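Local structure of xyloglucan-specific endo-beta-1,4-glucanase (Uncultured bacterium, 4W88) at residues F64-G69 against T106-K111; Y74-D79 against A125-Q130. The protein hydrolyses beta-1,4-glucosidic bonds within the glucan backbone of xyloglucan, as an endo-acting glycoside hydrolase of family 5. The protein carries 1 engineered substitution. One frame throughout, in Å; residues are numbered along the deposited sequence.

Running from the N terminus, the chain passes through strand 57-60 of the eight-stranded barrel and enters a loop holding 64-69 and then 74-79, where helix 78-92 begins. Strand 97-101 follows, then the loop with 106-111, and finally helix 117-134 with 125-130. Contact 1 closes a span of 36 residues by joining the two loops that follow these neighbouring strands; contact 2 closes one of 45 by setting the loop just ahead of helix 78-92, residues 74-76, against helix 117-134. Their segments alternate, so the closures cross rather than nest. Probable backbone hydrogen bonds of Gly69 with Thr75 and His67 with Ser77, together with packing of Trp109 on Ile127, couple them.

Contact 1. Residues F64-G69 against T106-K111; sequences FANHLG and TNYWLK
Residues 65-67 form a short 3-10 turn, in which the amide N of His67 lies 2.7 Å from the carbonyl O of Phe64, and it faces 106-111, which leaves a 3-10 segment at Asn107 and continues as loop; the backbones come nearest where the CA atoms of Ala65 and Tyr108 are 6.6 Å apart. These are the loops following two adjacent strands of the TIM barrel, 57-60 and 97-101, on the side of the barrel that carries the active site in this fold; even so, the side chain of Tyr108 remains about 13 Å from the bound xylose. The contact is small and lies at the surface. CB of Ala65 presses obliquely on the inner end of the Tyr108 ring, 3.5 Å from Tyr108 CG, while Asn66 reaches the phenol end. With CG of both Asn66 and Tyr108 anti to their own carbonyl carbons, the two side chains cross, amide and ring planes 82° apart. Asn66 ND2 donates to Tyr108 OH at 3.2 Å, a somewhat bent bond with an N-H...O angle of 148°, and Asn66 OD1 lies 3.2 Å from Tyr108 CE1. An alanine in place of Tyr108, without the ring and its OH, would probably hold the two loops together less firmly, since the bond from Asn66 and the packing on Ala65 CB both go with them. The carboxylate of Glu105 joins the loops as well, accepting hydrogen bonds from Phe64 N and Trp109 NE1. Trp109 presents its ring edge to Ala65, with Trp109 CD1 4.0 Å from Ala65 CB.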
loop_
_atom_site.group_PDB
_atom_site.type_symbol
_atom_site.label_atom_id
_atom_site.label_comp_id
_atom_site.label_asym_id
_atom_site.label_seq_id
_atom_site.Cartn_x
_atom_site.Cartn_y
_atom_site.Cartn_z
ATOM N N PHE A 64 -4.883 10.841 7.017
ATOM C CA PHE A 64 -6.054 11.687 7.305
ATOM C C PHE A 64 -5.965 12.420 8.626
ATOM O O PHE A 64 -6.574 13.464 8.768
ATOM C CB PHE A 64 -7.282 10.790 7.307
ATOM C CG PHE A 64 -7.642 10.348 5.930
ATOM C CD1 PHE A 64 -8.411 11.205 5.111
ATOM C CD2 PHE A 64 -7.203 9.143 5.425
ATOM C CE1 PHE A 64 -8.728 10.807 3.812
ATOM C CE2 PHE A 64 -7.522 8.785 4.077
ATOM C CZ PHE A 64 -8.264 9.650 3.263
ATOM N N ALA A 65 -5.223 11.843 9.589
ATOM C CA ALA A 65 -5.236 12.305 10.955
ATOM C C ALA A 65 -5.360 13.847 11.145
ATOM O O ALA A 65 -6.273 14.329 11.861
ATOM C CB ALA A 65 -4.023 11.784 11.731
ATOM N N ASN A 66 -4.391 14.594 10.618
ATOM C CA ASN A 66 -4.420 16.033 10.846
ATOM C C ASN A 66 -5.569 16.806 10.146
ATOM O O ASN A 66 -5.810 17.994 10.457
ATOM C CB ASN A 66 -3.127 16.640 10.407
ATOM C CG ASN A 66 -1.984 16.233 11.271
ATOM O OD1 ASN A 66 -2.139 15.848 12.439
ATOM N ND2 ASN A 66 -0.812 16.291 10.709
ATOM N N HIS A 67 -6.308 16.101 9.311
ATOM C CA HIS A 67 -7.450 16.679 8.569
ATOM C C HIS A 67 -8.771 16.294 9.205
ATOM O O HIS A 67 -9.814 16.577 8.657
ATOM C CB HIS A 67 -7.412 16.243 7.096
ATOM C CG HIS A 67 -6.087 16.461 6.432
ATOM N ND1 HIS A 67 -5.638 17.696 5.973
ATOM C CD2 HIS A 67 -5.035 15.628 6.325
ATOM C CE1 HIS A 67 -4.382 17.562 5.557
ATOM N NE2 HIS A 67 -4.003 16.316 5.745
ATOM N N LEU A 68 -8.721 15.615 10.342
ATOM C CA LEU A 68 -9.935 15.170 11.042
ATOM C C LEU A 68 -10.380 16.096 12.128
ATOM O O LEU A 68 -9.597 16.598 12.908
ATOM C CB LEU A 68 -9.733 13.777 11.673
ATOM C CG LEU A 68 -9.269 12.642 10.779
ATOM C CD1 LEU A 68 -9.003 11.389 11.530
ATOM C CD2 LEU A 68 -10.242 12.391 9.599
ATOM N N GLY A 69 -11.691 16.227 12.204
ATOM C CA GLY A 69 -12.331 16.923 13.298
ATOM C C GLY A 69 -12.319 16.073 14.563
ATOM O O GLY A 69 -11.809 14.950 14.603
ATOM N N THR A 106 -0.752 5.826 12.036
ATOM C CA THR A 106 0.105 5.154 13.015
ATOM C C THR A 106 1.025 6.156 13.791
ATOM O O THR A 106 1.594 5.797 14.872
ATOM C CB THR A 106 0.972 4.110 12.273
ATOM O OG1 THR A 106 1.461 4.621 10.999
ATOM C CG2 THR A 106 0.156 2.832 12.059
ATOM N N ASN A 107 1.211 7.397 13.262
ATOM C CA ASN A 107 1.985 8.423 13.996
ATOM C C ASN A 107 1.067 9.134 15.003
ATOM O O ASN A 107 1.565 9.873 15.841
ATOM C CB ASN A 107 2.516 9.518 13.125
ATOM C CG ASN A 107 3.548 9.057 12.119
ATOM O OD1 ASN A 107 3.941 7.860 12.089
ATOM N ND2 ASN A 107 4.046 10.014 11.321
ATOM N N TYR A 108 -0.259 8.894 14.908
ATOM C CA TYR A 108 -1.284 9.721 15.545
ATOM C C TYR A 108 -2.119 8.788 16.423
ATOM O O TYR A 108 -1.699 8.462 17.556
ATOM C CB TYR A 108 -2.086 10.490 14.492
ATOM C CG TYR A 108 -1.266 11.553 13.812
ATOM C CD1 TYR A 108 -0.985 12.766 14.421
ATOM C CD2 TYR A 108 -0.649 11.273 12.590
ATOM C CE1 TYR A 108 -0.135 13.698 13.825
ATOM C CE2 TYR A 108 0.225 12.164 12.030
ATOM C CZ TYR A 108 0.427 13.406 12.606
ATOM O OH TYR A 108 1.315 14.311 12.103
ATOM N N TRP A 109 -3.309 8.436 15.971
ATOM C CA TRP A 109 -4.262 7.709 16.761
ATOM C C TRP A 109 -4.191 6.185 16.623
ATOM O O TRP A 109 -4.673 5.458 17.519
ATOM C CB TRP A 109 -5.668 8.164 16.329
ATOM C CG TRP A 109 -5.963 7.943 14.847
ATOM C CD1 TRP A 109 -5.674 8.764 13.837
ATOM C CD2 TRP A 109 -6.610 6.783 14.282
ATOM N NE1 TRP A 109 -6.079 8.186 12.636
ATOM C CE2 TRP A 109 -6.673 6.978 12.901
ATOM C CE3 TRP A 109 -7.108 5.592 14.821
ATOM C CZ2 TRP A 109 -7.189 6.050 12.052
ATOM C CZ3 TRP A 109 -7.651 4.652 13.974
ATOM C CH2 TRP A 109 -7.686 4.896 12.581
ATOM N N LEU A 110 -3.614 5.699 15.505
ATOM C CA LEU A 110 -3.652 4.272 15.192
ATOM C C LEU A 110 -2.441 3.562 15.826
ATOM O O LEU A 110 -1.439 3.266 15.158
ATOM C CB LEU A 110 -3.772 3.995 13.703
ATOM C CG LEU A 110 -4.497 2.707 13.321
ATOM C CD1 LEU A 110 -4.614 2.570 11.804
ATOM C CD2 LEU A 110 -3.820 1.457 13.850
ATOM N N LYS A 111 -2.511 3.403 17.139
ATOM C CA LYS A 111 -1.481 2.764 17.965
ATOM C C LYS A 111 -2.153 1.524 18.537
ATOM O O LYS A 111 -3.178 1.640 19.230
ATOM C CB LYS A 111 -1.035 3.684 19.064
ATOM C CG LYS A 111 -0.683 5.048 18.550
ATOM C CD LYS A 111 0.741 5.296 18.555
ATOM C CE LYS A 111 1.151 6.698 18.180
ATOM N NZ LYS A 111 2.591 6.709 17.757
#

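Contact 2. Residues Y74-D79 against A125-Q130; sequences YTISAD and AAIWKQ. Engineered in segment 74-79: Thr75 (natural residue Pro).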
loop_
_atom_site.group_PDB
_atom_site.type_symbol
_atom_site.label_atom_id
_atom_site.label_comp_id
_atom_site.label_asym_id
_atom_site.label_seq_id
_atom_site.Cartn_x
_atom_site.Cartn_y
_atom_site.Cartn_z
ATOM N N TYR A 74 -15.075 12.549 13.812
ATOM C CA TYR A 74 -13.853 12.545 13.065
ATOM C C TYR A 74 -14.088 13.064 11.619
ATOM O O TYR A 74 -13.630 12.444 10.650
ATOM C CB TYR A 74 -13.226 11.156 13.059
ATOM C CG TYR A 74 -12.828 10.647 14.396
ATOM C CD1 TYR A 74 -11.711 11.130 15.062
ATOM C CD2 TYR A 74 -13.505 9.599 14.961
ATOM C CE1 TYR A 74 -11.386 10.621 16.309
ATOM C CE2 TYR A 74 -13.149 9.048 16.181
ATOM C CZ TYR A 74 -12.074 9.560 16.852
ATOM O OH TYR A 74 -11.579 9.073 18.058
ATOM N N THR A 75 -14.864 14.133 11.491
ATOM C CA THR A 75 -15.245 14.609 10.181
ATOM C C THR A 75 -13.971 15.027 9.373
ATOM O O THR A 75 -13.134 15.814 9.847
ATOM C CB THR A 75 -16.159 15.822 10.304
ATOM O OG1 THR A 75 -17.279 15.397 10.996
ATOM C CG2 THR A 75 -16.581 16.405 8.916
ATOM N N ILE A 76 -13.853 14.501 8.173
ATOM C CA ILE A 76 -12.747 14.854 7.289
ATOM C C ILE A 76 -12.982 16.256 6.719
ATOM O O ILE A 76 -14.074 16.572 6.163
ATOM C CB ILE A 76 -12.567 13.833 6.161
ATOM C CG1 ILE A 76 -12.437 12.357 6.664
ATOM C CG2 ILE A 76 -11.420 14.223 5.260
ATOM C CD1 ILE A 76 -12.576 11.334 5.561
ATOM N N SER A 77 -11.980 17.125 6.876
ATOM C CA SER A 77 -12.090 18.497 6.379
ATOM C C SER A 77 -12.505 18.453 4.911
ATOM O O SER A 77 -11.935 17.705 4.119
ATOM C CB SER A 77 -10.759 19.219 6.509
ATOM O OG SER A 77 -10.954 20.587 6.291
ATOM N N ALA A 78 -13.512 19.256 4.554
ATOM C CA ALA A 78 -14.033 19.216 3.193
ATOM C C ALA A 78 -12.978 19.456 2.146
ATOM O O ALA A 78 -13.032 18.805 1.064
ATOM C CB ALA A 78 -15.168 20.217 3.012
ATOM N N ASP A 79 -12.054 20.391 2.378
ATOM C CA ASP A 79 -11.056 20.706 1.386
ATOM C C ASP A 79 -10.111 19.509 1.121
ATOM O O ASP A 79 -9.675 19.240 -0.005
ATOM C CB ASP A 79 -10.254 21.923 1.831
ATOM C CG ASP A 79 -9.534 21.756 3.283
ATOM O OD1 ASP A 79 -9.770 20.970 4.194
ATOM O OD2 ASP A 79 -8.644 22.547 3.580
ATOM N N ALA A 125 -13.663 3.071 11.566
ATOM C CA ALA A 125 -14.967 2.956 10.921
ATOM C C ALA A 125 -15.526 4.342 10.560
ATOM O O ALA A 125 -16.149 4.501 9.494
ATOM C CB ALA A 125 -15.937 2.199 11.823
ATOM N N ALA A 126 -15.396 5.316 11.459
ATOM C CA ALA A 126 -15.855 6.626 11.161
ATOM C C ALA A 126 -15.205 7.288 9.942
ATOM O O ALA A 126 -15.883 7.991 9.145
ATOM C CB ALA A 126 -15.752 7.522 12.373
ATOM N N ILE A 127 -13.886 7.038 9.760
ATOM C CA ILE A 127 -13.153 7.620 8.656
ATOM C C ILE A 127 -13.669 6.870 7.397
ATOM O O ILE A 127 -13.962 7.520 6.380
ATOM C CB ILE A 127 -11.661 7.427 8.872
ATOM C CG1 ILE A 127 -11.136 8.311 10.053
ATOM C CG2 ILE A 127 -10.860 7.747 7.592
ATOM C CD1 ILE A 127 -9.749 7.916 10.520
ATOM N N TRP A 128 -13.713 5.526 7.459
ATOM C CA TRP A 128 -14.060 4.747 6.293
ATOM C C TRP A 128 -15.499 4.927 5.875
ATOM O O TRP A 128 -15.793 4.836 4.652
ATOM C CB TRP A 128 -13.656 3.292 6.444
ATOM C CG TRP A 128 -12.233 3.091 6.056
ATOM C CD1 TRP A 128 -11.175 2.851 6.881
ATOM C CD2 TRP A 128 -11.705 3.249 4.751
ATOM N NE1 TRP A 128 -9.995 2.825 6.122
ATOM C CE2 TRP A 128 -10.313 3.049 4.813
ATOM C CE3 TRP A 128 -12.296 3.492 3.497
ATOM C CZ2 TRP A 128 -9.492 3.102 3.665
ATOM C CZ3 TRP A 128 -11.479 3.576 2.387
ATOM C CH2 TRP A 128 -10.095 3.412 2.468
ATOM N N LYS A 129 -16.423 5.159 6.824
ATOM C CA LYS A 129 -17.799 5.474 6.397
ATOM C C LYS A 129 -17.796 6.708 5.483
ATOM O O LYS A 129 -18.493 6.708 4.458
ATOM C CB LYS A 129 -18.716 5.680 7.611
ATOM C CG LYS A 129 -20.152 6.155 7.358
ATOM C CD LYS A 129 -20.959 6.151 8.670
ATOM C CE LYS A 129 -22.446 6.267 8.485
ATOM N NZ LYS A 129 -22.762 7.618 8.156
ATOM N N GLN A 130 -17.027 7.756 5.871
ATOM C CA GLN A 130 -16.973 8.963 5.098
ATOM C C GLN A 130 -16.324 8.756 3.749
ATOM O O GLN A 130 -16.821 9.296 2.721
ATOM C CB GLN A 130 -16.257 10.088 5.820
ATOM C CG GLN A 130 -16.923 10.515 7.087
ATOM C CD GLN A 130 -16.056 11.511 7.829
ATOM O OE1 GLN A 130 -15.882 12.675 7.441
ATOM N NE2 GLN A 130 -15.428 11.014 8.885
#
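Gln130 leaves its helix with CG anti to the carbonyl carbon and continues extended (chi2 173°), after which chi3 of 71° turns the terminal amide so that both its ends meet backbone groups. OE1 receives the amide of Ile76 on a lone pair, with Ile76 N 2.8 Å from Gln130 OE1 and a nearly straight N-H...O angle of 174°. NE2 serves two carbonyls that both lie near the plane of the amide: Tyr74 O, 2.9 Å from Gln130 NE2, and, back on the same helix, Ala126 O, 3.1 Å from Gln130 NE2. In each case the donor stands above the carbonyl plane, not on a lone pair. Three bonds therefore grip one side-chain amide and fix which end is oxygen and which nitrogen. Between residues 74 and 76 sits the engineered Thr75, whose CB points away from the helix and whose CA comes to 3.4 Å from Gln130 OE1.

Apolar packing flanks this polar centre. The Ile76 and Gln130 side chains run past each other in opposite directions, with Ile76 CD1 3.9 Å from Gln130 CB, and Tyr74 offers its ring edge to the methyl of Ala126, Tyr74 CD2 to Ala126 CB 4.0 Å. Residues 74-76 belong to the TIM-barrel connection from strand 57-60 to helix 78-92, and the contact ties this lead-in to the outer helix 117-134, which follows the next strand, 97-101. Elsewhere on helix 117-134, Ala125 packs on Ala180 of helix 164-182, while Trp128 meets Phe144 of strand 142-145 and hydrogen-bonds Gly146 O.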